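Local coordinates for protein muconate lactonizing enzyme (Corynebacterium glutamicum, PDB 3I4K) that belongs to the enolase superfamily, pairing an N-terminal capping domain with a TIM-barrel-like domain that holds a magnesium ion, at residues 102-107 against 282-287; 154-159 against 189-194; 272-277 against 315-320. One frame throughout, in Å; residues are numbered along the deposited sequence.

Contact 1: 102-107 against 282-287; sequences RARYAK and LLESKK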
ATOM      1  N   ARG A 102      17.949   5.642   4.516  1.00 41.34           N
ATOM      2  CA  ARG A 102      17.172   6.391   5.499  1.00 41.49           C
ATOM      3  C   ARG A 102      16.827   7.799   5.015  1.00 43.06           C
ATOM      4  O   ARG A 102      16.340   7.965   3.895  1.00 42.62           O
ATOM      5  CB  ARG A 102      17.932   6.445   6.831  1.00 43.21           C
ATOM      6  CG  ARG A 102      18.441   5.071   7.255  1.00 43.85           C
ATOM      7  CD  ARG A 102      18.882   4.979   8.704  1.00 41.87           C
ATOM      8  NE  ARG A 102      19.411   3.642   8.958  1.00 43.68           N
ATOM      9  CZ  ARG A 102      19.515   3.078  10.157  1.00 44.99           C
ATOM     10  NH1 ARG A 102      19.124   3.730  11.244  1.00 46.58           N
ATOM     11  NH2 ARG A 102      20.007   1.851  10.265  1.00 44.12           N
ATOM     12  N   ALA A 103      17.064   8.804   5.855  1.00 42.50           N
ATOM     13  CA  ALA A 103      16.762  10.185   5.490  1.00 43.68           C
ATOM     14  C   ALA A 103      15.373  10.287   4.851  1.00 43.15           C
ATOM     15  O   ALA A 103      15.203  10.924   3.809  1.00 42.36           O
ATOM     16  CB  ALA A 103      17.825  10.717   4.524  1.00 42.43           C
ATOM     17  N   ARG A 104      14.381   9.664   5.484  1.00 42.29           N
ATOM     18  CA  ARG A 104      13.017   9.680   4.961  1.00 40.00           C
ATOM     19  C   ARG A 104      12.424  11.082   4.797  1.00 39.40           C
ATOM     20  O   ARG A 104      11.763  11.361   3.801  1.00 38.40           O
ATOM     21  CB  ARG A 104      12.097   8.846   5.859  1.00 41.17           C
ATOM     22  CG  ARG A 104      12.465   7.366   5.939  1.00 44.50           C
ATOM     23  CD  ARG A 104      12.430   6.682   4.577  1.00 48.08           C
ATOM     24  NE  ARG A 104      12.323   5.230   4.714  1.00 54.22           N
ATOM     25  CZ  ARG A 104      12.254   4.374   3.697  1.00 56.26           C
ATOM     26  NH1 ARG A 104      12.288   4.808   2.442  1.00 55.93           N
ATOM     27  NH2 ARG A 104      12.120   3.076   3.941  1.00 57.44           N
ATOM     28  N   TYR A 105      12.646  11.959   5.772  1.00 36.66           N
ATOM     29  CA  TYR A 105      12.098  13.306   5.677  1.00 38.68           C
ATOM     30  C   TYR A 105      12.538  14.014   4.389  1.00 38.59           C
ATOM     31  O   TYR A 105      11.727  14.653   3.723  1.00 38.78           O
ATOM     32  CB  TYR A 105      12.493  14.128   6.906  1.00 37.25           C
ATOM     33  CG  TYR A 105      11.649  13.844   8.132  1.00 35.58           C
ATOM     34  CD1 TYR A 105      10.396  14.433   8.289  1.00 35.57           C
ATOM     35  CD2 TYR A 105      12.103  12.994   9.134  1.00 34.40           C
ATOM     36  CE1 TYR A 105       9.618  14.186   9.419  1.00 32.41           C
ATOM     37  CE2 TYR A 105      11.325  12.735  10.272  1.00 32.72           C
ATOM     38  CZ  TYR A 105      10.090  13.337  10.407  1.00 33.21           C
ATOM     39  OH  TYR A 105       9.330  13.107  11.543  1.00 33.13           O
ATOM     40  N   ALA A 106      13.813  13.885   4.036  1.00 38.81           N
ATOM     41  CA  ALA A 106      14.326  14.517   2.825  1.00 40.77           C
ATOM     42  C   ALA A 106      13.644  13.916   1.593  1.00 42.51           C
ATOM     43  O   ALA A 106      13.226  14.635   0.682  1.00 40.69           O
ATOM     44  CB  ALA A 106      15.834  14.323   2.732  1.00 38.11           C
ATOM     45  N   LYS A 107      13.534  12.589   1.585  1.00 42.67           N
ATOM     46  CA  LYS A 107      12.918  11.866   0.482  1.00 42.07           C
ATOM     47  C   LYS A 107      11.442  12.199   0.299  1.00 41.78           C
ATOM     48  O   LYS A 107      10.953  12.268  -0.829  1.00 43.42           O
ATOM     49  CB  LYS A 107      13.096  10.357   0.692  1.00 41.69           C
ATOM     50  CG  LYS A 107      14.552   9.893   0.643  1.00 40.65           C
ATOM     51  CD  LYS A 107      14.706   8.441   1.097  1.00 42.98           C
ATOM     52  CE  LYS A 107      16.132   7.934   0.907  1.00 42.93           C
ATOM     53  NZ  LYS A 107      16.358   6.608   1.556  1.00 39.17           N
ATOM     54  N   LEU A 282       4.372   9.751  -0.142  1.00 35.57           N
ATOM     55  CA  LEU A 282       3.008   9.259  -0.207  1.00 36.96           C
ATOM     56  C   LEU A 282       3.003   7.743  -0.476  1.00 35.73           C
ATOM     57  O   LEU A 282       2.108   7.036  -0.026  1.00 33.75           O
ATOM     58  CB  LEU A 282       2.240  10.008  -1.302  1.00 37.27           C
ATOM     59  CG  LEU A 282       2.018  11.496  -1.011  1.00 39.28           C
ATOM     60  CD1 LEU A 282       1.748  12.246  -2.308  1.00 37.83           C
ATOM     61  CD2 LEU A 282       0.847  11.658  -0.031  1.00 38.94           C
ATOM     62  N   LEU A 283       4.001   7.244  -1.200  1.00 34.20           N
ATOM     63  CA  LEU A 283       4.051   5.809  -1.470  1.00 36.99           C
ATOM     64  C   LEU A 283       4.318   5.069  -0.153  1.00 36.09           C
ATOM     65  O   LEU A 283       3.593   4.140   0.196  1.00 39.11           O
ATOM     66  CB  LEU A 283       5.145   5.462  -2.500  1.00 34.62           C
ATOM     67  CG  LEU A 283       5.042   6.083  -3.902  1.00 38.99           C
ATOM     68  CD1 LEU A 283       6.114   5.482  -4.805  1.00 37.65           C
ATOM     69  CD2 LEU A 283       3.667   5.842  -4.500  1.00 35.48           C
ATOM     70  N   GLU A 284       5.347   5.490   0.575  1.00 35.38           N
ATOM     71  CA  GLU A 284       5.680   4.863   1.850  1.00 34.41           C
ATOM     72  C   GLU A 284       4.522   4.953   2.822  1.00 34.47           C
ATOM     73  O   GLU A 284       4.230   3.989   3.529  1.00 32.70           O
ATOM     74  CB  GLU A 284       6.922   5.505   2.467  1.00 34.20           C
ATOM     75  CG  GLU A 284       8.205   5.151   1.734  1.00 36.30           C
ATOM     76  CD  GLU A 284       8.426   3.647   1.650  1.00 37.46           C
ATOM     77  OE1 GLU A 284       8.520   3.002   2.713  1.00 40.68           O
ATOM     78  OE2 GLU A 284       8.508   3.105   0.530  1.00 34.71           O
ATOM     79  N   SER A 285       3.857   6.106   2.848  1.00 33.53           N
ATOM     80  CA  SER A 285       2.716   6.314   3.728  1.00 30.82           C
ATOM     81  C   SER A 285       1.609   5.282   3.465  1.00 32.35           C
ATOM     82  O   SER A 285       0.911   4.867   4.393  1.00 30.04           O
ATOM     83  CB  SER A 285       2.155   7.726   3.550  1.00 32.09           C
ATOM     84  OG  SER A 285       3.057   8.712   4.029  1.00 34.54           O
ATOM     85  N   LYS A 286       1.417   4.895   2.205  1.00 31.58           N
ATOM     86  CA  LYS A 286       0.397   3.884   1.889  1.00 32.47           C
ATOM     87  C   LYS A 286       0.777   2.558   2.544  1.00 31.78           C
ATOM     88  O   LYS A 286      -0.086   1.798   2.997  1.00 30.61           O
ATOM     89  CB  LYS A 286       0.280   3.657   0.376  1.00 32.67           C
ATOM     90  CG  LYS A 286      -0.605   4.647  -0.362  1.00 33.83           C
ATOM     91  CD  LYS A 286      -2.040   4.614   0.152  1.00 35.23           C
ATOM     92  CE  LYS A 286      -2.946   5.467  -0.712  1.00 37.38           C
ATOM     93  NZ  LYS A 286      -4.341   5.431  -0.201  1.00 38.18           N
ATOM     94  N   LYS A 287       2.080   2.284   2.583  1.00 32.87           N
ATOM     95  CA  LYS A 287       2.571   1.047   3.178  1.00 31.21           C
ATOM     96  C   LYS A 287       2.335   1.039   4.683  1.00 30.68           C
ATOM     97  O   LYS A 287       1.917   0.023   5.245  1.00 27.78           O
ATOM     98  CB  LYS A 287       4.057   0.865   2.866  1.00 32.03           C
ATOM     99  CG  LYS A 287       4.362   0.863   1.365  1.00 32.64           C
ATOM    100  CD  LYS A 287       5.831   0.593   1.113  1.00 31.31           C
ATOM    101  CE  LYS A 287       6.189   0.744  -0.357  1.00 34.14           C
ATOM    102  NZ  LYS A 287       7.650   0.565  -0.548  1.00 30.46           N
TER

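Contact 2: 154-159 against 189-194; sequences AEIEER and REVGDR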
ATOM      1  N   ALA A 154      -7.232  28.707  28.373  1.00 50.90           N
ATOM      2  CA  ALA A 154      -7.737  29.846  27.621  1.00 50.58           C
ATOM      3  C   ALA A 154      -7.725  29.544  26.126  1.00 49.98           C
ATOM      4  O   ALA A 154      -8.696  29.825  25.417  1.00 50.52           O
ATOM      5  CB  ALA A 154      -6.884  31.083  27.914  1.00 51.05           C
ATOM      6  N   GLU A 155      -6.622  28.976  25.650  1.00 47.96           N
ATOM      7  CA  GLU A 155      -6.483  28.650  24.234  1.00 47.98           C
ATOM      8  C   GLU A 155      -7.477  27.579  23.787  1.00 47.40           C
ATOM      9  O   GLU A 155      -7.939  27.588  22.645  1.00 45.57           O
ATOM     10  CB  GLU A 155      -5.062  28.183  23.929  1.00 47.18           C
ATOM     11  CG  GLU A 155      -4.805  28.045  22.451  1.00 48.96           C
ATOM     12  CD  GLU A 155      -3.368  27.717  22.137  1.00 49.28           C
ATOM     13  OE1 GLU A 155      -2.473  28.360  22.722  1.00 49.18           O
ATOM     14  OE2 GLU A 155      -3.134  26.823  21.298  1.00 49.73           O
ATOM     15  N   ILE A 156      -7.809  26.658  24.686  1.00 48.24           N
ATOM     16  CA  ILE A 156      -8.767  25.611  24.355  1.00 49.20           C
ATOM     17  C   ILE A 156     -10.153  26.237  24.182  1.00 49.35           C
ATOM     18  O   ILE A 156     -10.825  25.989  23.181  1.00 48.36           O
ATOM     19  CB  ILE A 156      -8.799  24.504  25.449  1.00 49.49           C
ATOM     20  CG1 ILE A 156      -7.489  23.708  25.413  1.00 50.22           C
ATOM     21  CG2 ILE A 156      -9.973  23.561  25.218  1.00 49.66           C
ATOM     22  CD1 ILE A 156      -7.426  22.551  26.396  1.00 51.58           C
ATOM     23  N   GLU A 157     -10.566  27.061  25.147  1.00 50.24           N
ATOM     24  CA  GLU A 157     -11.871  27.744  25.094  1.00 50.11           C
ATOM     25  C   GLU A 157     -12.011  28.518  23.783  1.00 49.56           C
ATOM     26  O   GLU A 157     -13.037  28.452  23.101  1.00 47.92           O
ATOM     27  CB  GLU A 157     -12.008  28.735  26.253  1.00 51.01           C
ATOM     28  CG  GLU A 157     -11.796  28.141  27.621  1.00 55.84           C
ATOM     29  CD  GLU A 157     -12.901  27.194  28.018  1.00 57.55           C
ATOM     30  OE1 GLU A 157     -13.291  26.355  27.182  1.00 58.56           O
ATOM     31  OE2 GLU A 157     -13.372  27.286  29.173  1.00 60.69           O
ATOM     32  N   GLU A 158     -10.965  29.262  23.441  1.00 49.54           N
ATOM     33  CA  GLU A 158     -10.977  30.046  22.220  1.00 50.87           C
ATOM     34  C   GLU A 158     -11.143  29.127  21.017  1.00 49.63           C
ATOM     35  O   GLU A 158     -12.031  29.334  20.187  1.00 49.18           O
ATOM     36  CB  GLU A 158      -9.683  30.857  22.102  1.00 52.42           C
ATOM     37  CG  GLU A 158      -9.568  31.652  20.809  1.00 58.52           C
ATOM     38  CD  GLU A 158      -8.423  32.659  20.833  1.00 62.19           C
ATOM     39  OE1 GLU A 158      -7.282  32.270  21.174  1.00 62.72           O
ATOM     40  OE2 GLU A 158      -8.667  33.841  20.503  1.00 64.34           O
ATOM     41  N   ARG A 159     -10.298  28.104  20.936  1.00 49.00           N
ATOM     42  CA  ARG A 159     -10.357  27.158  19.828  1.00 48.93           C
ATOM     43  C   ARG A 159     -11.733  26.506  19.709  1.00 48.65           C
ATOM     44  O   ARG A 159     -12.285  26.402  18.614  1.00 49.23           O
ATOM     45  CB  ARG A 159      -9.287  26.073  19.990  1.00 46.12           C
ATOM     46  CG  ARG A 159      -7.849  26.563  19.861  1.00 47.69           C
ATOM     47  CD  ARG A 159      -7.546  27.120  18.472  1.00 46.42           C
ATOM     48  NE  ARG A 159      -7.929  26.190  17.415  1.00 48.23           N
ATOM     49  CZ  ARG A 159      -7.580  26.321  16.139  1.00 50.05           C
ATOM     50  NH1 ARG A 159      -6.832  27.349  15.756  1.00 49.47           N
ATOM     51  NH2 ARG A 159      -7.977  25.424  15.243  1.00 48.47           N
ATOM     52  N   ARG A 189      -9.203  18.559  34.359  1.00 61.27           N
ATOM     53  CA  ARG A 189     -10.363  18.695  35.227  1.00 64.71           C
ATOM     54  C   ARG A 189     -11.243  19.853  34.793  1.00 64.79           C
ATOM     55  O   ARG A 189     -12.421  19.905  35.135  1.00 64.45           O
ATOM     56  CB  ARG A 189      -9.924  18.896  36.675  1.00 67.65           C
ATOM     57  CG  ARG A 189      -9.366  17.638  37.305  1.00 72.17           C
ATOM     58  CD  ARG A 189      -8.849  17.881  38.710  1.00 74.81           C
ATOM     59  NE  ARG A 189      -8.186  16.692  39.240  1.00 77.69           N
ATOM     60  CZ  ARG A 189      -7.187  16.059  38.631  1.00 78.54           C
ATOM     61  NH1 ARG A 189      -6.733  16.498  37.465  1.00 78.58           N
ATOM     62  NH2 ARG A 189      -6.635  14.988  39.190  1.00 79.45           N
ATOM     63  N   GLU A 190     -10.671  20.773  34.026  1.00 66.03           N
ATOM     64  CA  GLU A 190     -11.416  21.933  33.558  1.00 66.87           C
ATOM     65  C   GLU A 190     -11.864  21.849  32.108  1.00 67.09           C
ATOM     66  O   GLU A 190     -12.528  22.756  31.615  1.00 66.64           O
ATOM     67  CB  GLU A 190     -10.579  23.198  33.718  1.00 68.72           C
ATOM     68  CG  GLU A 190     -10.246  23.566  35.145  1.00 71.59           C
ATOM     69  CD  GLU A 190      -9.609  24.934  35.232  1.00 72.76           C
ATOM     70  OE1 GLU A 190     -10.251  25.906  34.783  1.00 72.48           O
ATOM     71  OE2 GLU A 190      -8.472  25.038  35.744  1.00 73.66           O
ATOM     72  N   VAL A 191     -11.513  20.771  31.418  1.00 67.19           N
ATOM     73  CA  VAL A 191     -11.878  20.658  30.014  1.00 68.04           C
ATOM     74  C   VAL A 191     -12.239  19.237  29.592  1.00 68.31           C
ATOM     75  O   VAL A 191     -13.004  19.036  28.649  1.00 69.19           O
ATOM     76  CB  VAL A 191     -10.715  21.168  29.118  1.00 67.82           C
ATOM     77  CG1 VAL A 191     -11.114  21.128  27.662  1.00 69.94           C
ATOM     78  CG2 VAL A 191     -10.331  22.582  29.513  1.00 67.55           C
ATOM     79  N   GLY A 192     -11.689  18.257  30.301  1.00 68.54           N
ATOM     80  CA  GLY A 192     -11.932  16.862  29.977  1.00 67.56           C
ATOM     81  C   GLY A 192     -13.373  16.407  29.842  1.00 66.99           C
ATOM     82  O   GLY A 192     -13.630  15.270  29.444  1.00 67.73           O
ATOM     83  N   ASP A 193     -14.322  17.276  30.166  1.00 65.72           N
ATOM     84  CA  ASP A 193     -15.729  16.905  30.067  1.00 64.35           C
ATOM     85  C   ASP A 193     -16.315  17.317  28.722  1.00 62.14           C
ATOM     86  O   ASP A 193     -17.306  16.746  28.265  1.00 61.68           O
ATOM     87  CB  ASP A 193     -16.531  17.571  31.188  1.00 65.74           C
ATOM     88  CG  ASP A 193     -15.940  17.311  32.555  1.00 67.91           C
ATOM     89  OD1 ASP A 193     -15.888  16.132  32.966  1.00 69.01           O
ATOM     90  OD2 ASP A 193     -15.521  18.289  33.215  1.00 67.96           O
ATOM     91  N   ARG A 194     -15.688  18.306  28.090  1.00 59.69           N
ATOM     92  CA  ARG A 194     -16.167  18.822  26.817  1.00 57.13           C
ATOM     93  C   ARG A 194     -15.411  18.303  25.599  1.00 54.36           C
ATOM     94  O   ARG A 194     -15.952  18.286  24.495  1.00 53.36           O
ATOM     95  CB  ARG A 194     -16.113  20.357  26.822  1.00 58.92           C
ATOM     96  CG  ARG A 194     -16.925  21.019  27.928  1.00 62.38           C
ATOM     97  CD  ARG A 194     -17.173  22.501  27.640  1.00 63.94           C
ATOM     98  NE  ARG A 194     -15.970  23.325  27.726  1.00 64.83           N
ATOM     99  CZ  ARG A 194     -15.305  23.565  28.852  1.00 66.53           C
ATOM    100  NH1 ARG A 194     -15.721  23.038  29.999  1.00 68.27           N
ATOM    101  NH2 ARG A 194     -14.232  24.344  28.839  1.00 66.06           N
TER

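Contact 3: 272-277 against 315-320; sequences IALKTT and LQFAAS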
ATOM      1  N   ILE A 272      -1.238   4.706  15.297  1.00 28.96           N
ATOM      2  CA  ILE A 272       0.026   5.090  14.679  1.00 28.96           C
ATOM      3  C   ILE A 272      -0.108   6.490  14.080  1.00 30.36           C
ATOM      4  O   ILE A 272      -1.034   6.759  13.310  1.00 29.18           O
ATOM      5  CB  ILE A 272       0.436   4.127  13.551  1.00 31.91           C
ATOM      6  CG1 ILE A 272       0.876   2.784  14.151  1.00 31.20           C
ATOM      7  CG2 ILE A 272       1.580   4.737  12.728  1.00 28.97           C
ATOM      8  CD1 ILE A 272       1.391   1.812  13.127  1.00 33.53           C
ATOM      9  N   ALA A 273       0.816   7.377  14.444  1.00 30.87           N
ATOM     10  CA  ALA A 273       0.806   8.748  13.929  1.00 30.30           C
ATOM     11  C   ALA A 273       1.429   8.700  12.542  1.00 31.23           C
ATOM     12  O   ALA A 273       2.647   8.676  12.403  1.00 33.19           O
ATOM     13  CB  ALA A 273       1.618   9.665  14.852  1.00 27.93           C
ATOM     14  N   LEU A 274       0.583   8.663  11.518  1.00 32.71           N
ATOM     15  CA  LEU A 274       1.046   8.595  10.140  1.00 31.91           C
ATOM     16  C   LEU A 274       1.239   9.987   9.550  1.00 31.92           C
ATOM     17  O   LEU A 274       0.318  10.795   9.520  1.00 34.65           O
ATOM     18  CB  LEU A 274       0.049   7.750   9.332  1.00 30.23           C
ATOM     19  CG  LEU A 274      -0.207   7.732   7.823  1.00 33.94           C
ATOM     20  CD1 LEU A 274       0.944   8.286   7.008  1.00 33.45           C
ATOM     21  CD2 LEU A 274      -0.522   6.287   7.449  1.00 26.76           C
ATOM     22  N   LYS A 275       2.461  10.258   9.104  1.00 31.80           N
ATOM     23  CA  LYS A 275       2.814  11.548   8.524  1.00 31.88           C
ATOM     24  C   LYS A 275       3.522  11.287   7.200  1.00 32.53           C
ATOM     25  O   LYS A 275       4.538  10.581   7.157  1.00 32.68           O
ATOM     26  CB  LYS A 275       3.763  12.306   9.457  1.00 31.30           C
ATOM     27  CG  LYS A 275       3.304  12.394  10.899  1.00 28.24           C
ATOM     28  CD  LYS A 275       4.319  13.166  11.750  1.00 29.71           C
ATOM     29  CE  LYS A 275       3.876  13.242  13.210  1.00 28.53           C
ATOM     30  NZ  LYS A 275       4.921  13.807  14.097  1.00 27.95           N
ATOM     31  N   THR A 276       2.993  11.857   6.123  1.00 32.59           N
ATOM     32  CA  THR A 276       3.577  11.666   4.803  1.00 33.05           C
ATOM     33  C   THR A 276       5.028  12.126   4.745  1.00 32.67           C
ATOM     34  O   THR A 276       5.830  11.588   3.985  1.00 32.39           O
ATOM     35  CB  THR A 276       2.734  12.394   3.731  1.00 35.65           C
ATOM     36  OG1 THR A 276       2.584  13.780   4.089  1.00 36.22           O
ATOM     37  CG2 THR A 276       1.352  11.755   3.638  1.00 33.92           C
ATOM     38  N   THR A 277       5.371  13.105   5.572  1.00 34.20           N
ATOM     39  CA  THR A 277       6.735  13.613   5.602  1.00 34.13           C
ATOM     40  C   THR A 277       7.702  12.646   6.292  1.00 35.60           C
ATOM     41  O   THR A 277       8.746  12.287   5.731  1.00 34.99           O
ATOM     42  CB  THR A 277       6.798  14.995   6.302  1.00 34.90           C
ATOM     43  OG1 THR A 277       6.013  14.973   7.503  1.00 37.38           O
ATOM     44  CG2 THR A 277       6.254  16.083   5.370  1.00 32.57           C
ATOM     45  N   LEU A 315      -3.396  15.878   3.323  1.00 41.91           N
ATOM     46  CA  LEU A 315      -4.855  15.843   3.262  1.00 40.92           C
ATOM     47  C   LEU A 315      -5.301  15.011   2.053  1.00 39.98           C
ATOM     48  O   LEU A 315      -6.344  14.351   2.085  1.00 39.37           O
ATOM     49  CB  LEU A 315      -5.427  17.264   3.185  1.00 40.50           C
ATOM     50  CG  LEU A 315      -5.415  18.072   4.488  1.00 41.67           C
ATOM     51  CD1 LEU A 315      -5.716  19.527   4.184  1.00 42.05           C
ATOM     52  CD2 LEU A 315      -6.443  17.516   5.468  1.00 38.68           C
ATOM     53  N   GLN A 316      -4.505  15.041   0.988  1.00 38.62           N
ATOM     54  CA  GLN A 316      -4.819  14.263  -0.203  1.00 39.10           C
ATOM     55  C   GLN A 316      -4.667  12.794   0.184  1.00 39.18           C
ATOM     56  O   GLN A 316      -5.416  11.932  -0.286  1.00 38.27           O
ATOM     57  CB  GLN A 316      -3.852  14.604  -1.338  1.00 39.32           C
ATOM     58  CG  GLN A 316      -3.980  16.037  -1.858  1.00 42.00           C
ATOM     59  CD  GLN A 316      -5.201  16.251  -2.752  1.00 42.92           C
ATOM     60  OE1 GLN A 316      -5.663  17.382  -2.926  1.00 46.93           O
ATOM     61  NE2 GLN A 316      -5.712  15.174  -3.333  1.00 40.39           N
ATOM     62  N   PHE A 317      -3.696  12.519   1.050  1.00 36.85           N
ATOM     63  CA  PHE A 317      -3.457  11.154   1.496  1.00 34.75           C
ATOM     64  C   PHE A 317      -4.646  10.711   2.332  1.00 32.37           C
ATOM     65  O   PHE A 317      -5.208   9.651   2.100  1.00 32.16           O
ATOM     66  CB  PHE A 317      -2.163  11.045   2.317  1.00 32.85           C
ATOM     67  CG  PHE A 317      -1.871   9.642   2.788  1.00 30.96           C
ATOM     68  CD1 PHE A 317      -2.234   9.231   4.069  1.00 30.85           C
ATOM     69  CD2 PHE A 317      -1.311   8.708   1.919  1.00 31.92           C
ATOM     70  CE1 PHE A 317      -2.049   7.902   4.482  1.00 30.72           C
ATOM     71  CE2 PHE A 317      -1.120   7.374   2.317  1.00 30.34           C
ATOM     72  CZ  PHE A 317      -1.495   6.976   3.607  1.00 32.78           C
ATOM     73  N   ALA A 318      -5.034  11.536   3.294  1.00 30.88           N
ATOM     74  CA  ALA A 318      -6.167  11.206   4.140  1.00 32.39           C
ATOM     75  C   ALA A 318      -7.450  11.054   3.322  1.00 34.93           C
ATOM     76  O   ALA A 318      -8.318  10.245   3.659  1.00 34.79           O
ATOM     77  CB  ALA A 318      -6.354  12.272   5.196  1.00 31.15           C
ATOM     78  N   ALA A 319      -7.570  11.832   2.248  1.00 36.16           N
ATOM     79  CA  ALA A 319      -8.758  11.776   1.407  1.00 37.25           C
ATOM     80  C   ALA A 319      -8.906  10.435   0.700  1.00 38.26           C
ATOM     81  O   ALA A 319     -10.020   9.992   0.428  1.00 39.60           O
ATOM     82  CB  ALA A 319      -8.726  12.898   0.378  1.00 38.05           C
ATOM     83  N   SER A 320      -7.781   9.790   0.420  1.00 38.78           N
ATOM     84  CA  SER A 320      -7.777   8.521  -0.296  1.00 37.81           C
ATOM     85  C   SER A 320      -7.440   7.298   0.550  1.00 37.13           C
ATOM     86  O   SER A 320      -7.400   6.182   0.034  1.00 37.60           O
ATOM     87  CB  SER A 320      -6.779   8.606  -1.439  1.00 36.62           C
ATOM     88  OG  SER A 320      -5.470   8.793  -0.929  1.00 42.91           O
TER

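Contact 1: 102-107 against 282-287
Arg-104 and Glu-284 are the residues that meet between 102-107 and 282-287. Segment 102-107 starts with Arg-102, whose backbone O takes a 2.7 Å hydrogen bond from Lys-107 NZ. That amine also forms a salt bridge with Glu-97, so it ties the turn to the residues before it. Ala-103 is the N-cap residue, and its O accepts a hydrogen bond from the backbone N of Lys-107. Arg-104 then points across the gap. Its chain bends at chi2 (-60°), which brings the guanidinium over the carboxylate of Glu-284. Glu-284 is bent in the same way (chi2 -57°). The two planar groups are stacked, with their planes 14° apart. Glu-284 OE1 lies over a face of the guanidinium, 3.8 Å from Arg-104 NH2. No N-H points at it, so this is a long salt bridge held by charge alone. Lys-287 gives the same carboxylate a closer partner, with NZ 2.9 Å from Glu-284 OE2 on its syn side. Lys-287 also pairs with Glu-293 of the second subunit. The charge network thus runs from the N-terminal domain to the dimer partner. Tyr-105 turns to other neighbours and packs edge-to-face with Trp-255. The contact joins the start of helix 104-121 to the start of barrel helix 282-294. Helix 66-81 packs against the first, while helices 257-266 and 308-320 flank the second.

Contact 2: 154-159 against 189-194
Glu-157 and Arg-194 form the polar half of this contact, and Ile-156 and Val-191 the apolar half. Arg-194 NH2 donates to Glu-157 OE1 at 2.8 Å, with an N-H...O angle of 144°. The hydrogen bond is part of a salt bridge. OE1 is met on its syn side, and the donor sits 26° out of the carboxylate plane. Glu-157 OE2 is also close to Arg-194 NH2, at 3.1 Å, so a single nitrogen faces both oxygens. The bend of Arg-194 at chi3 (-69°) helps turn the guanidinium edge to the glutamate. The backbone N of Arg-194 is satisfied within the loop by Val-191 O, at 2.8 Å. Beside the ion pair, Ile-156 CG2 and Val-191 CG1 meet tip to tip at 3.6 Å; both residues are buried. Other polar groups of the helix have partners outside the two segments. Glu-155 OE2 accepts from Trp-142 NE1, and Arg-159 NH2 is hydrogen-bonded to Asn-165 OD1 and Gln-334 OE1. In the TIM-barrel-like domain, the contact packs helix 149-163 on the loop that leads from the next helix, 177-189, into strand 196-200. Ile-156 also rests on Phe-168 of strand 167-171 and Leu-144 of strand 137-144.

Contact 3: 272-277 against 315-320
The end of strand 271-274 and the residues after it run beside the last turns of helix 308-320, and the CA atoms of Thr-276 and Phe-317 are 7.8 Å apart. This is strand-to-helix packing in the TIM-barrel-like domain of the enolase superfamily. A barrel strand lies inside and a helix covers it from outside. Phe-317 is the centre of the contact. Its CG is anti to the backbone N (chi1 -179°), which carries the ring out from the helix toward the strand. Leu-274 reaches out from the strand to meet it. Its CD2 is 3.7 Å from Phe-317 CE1, and its CG and CD1 lie close to the same ring atom. The methyl group approaches the ring obliquely. Thr-276 lies alongside Phe-317, its methyl group at the base of the ring. The hydroxyl takes another partner, since Thr-276 OG1 is hydrogen-bonded to Ser-314 of the same helix. The threonine thus grips helix 308-320 by both branches, one apolar and one polar. All three touching residues are buried. Ile-324 touches both Leu-274 and Phe-317, and Ser-285 of helix 282-294 touches both Thr-276 and Phe-317. Lys-275, between Leu-274 and Thr-276, points away from the helix, and its NZ is hydrogen-bonded to Asp-251 OD2, a ligand of the magnesium ion. Lys-275 is thus a second-shell neighbour of the metal, flanked in sequence by two residues that pack on Phe-317. At the base of the ring, Thr-276 CG2 stands 3.8 Å from Phe-317 CB.

How the contacts relate
Contacts 1 and 3 are neighbours, with centres about 11 Å apart, and they touch. Strand 271-274 of contact 3 leads along the chain to helix 282-294 of contact 1. Ser-285 and Lys-286 of that helix pack on Phe-317, so the two contacts share one side of the barrel. Their segments alternate along the chain. Both segments of contact 2 fall between 102-107 and 282-287, and contact 2 closes before contact 3 opens. Contact 2 lies across the chain's centre from contact 1, about 35 Å away by centres. It is about 27 Å from contact 3, and touches neither. Contact 2 joins two early parts of the barrel, contact 3 two late ones. Contact 1 instead links the barrel to the N-terminal domain.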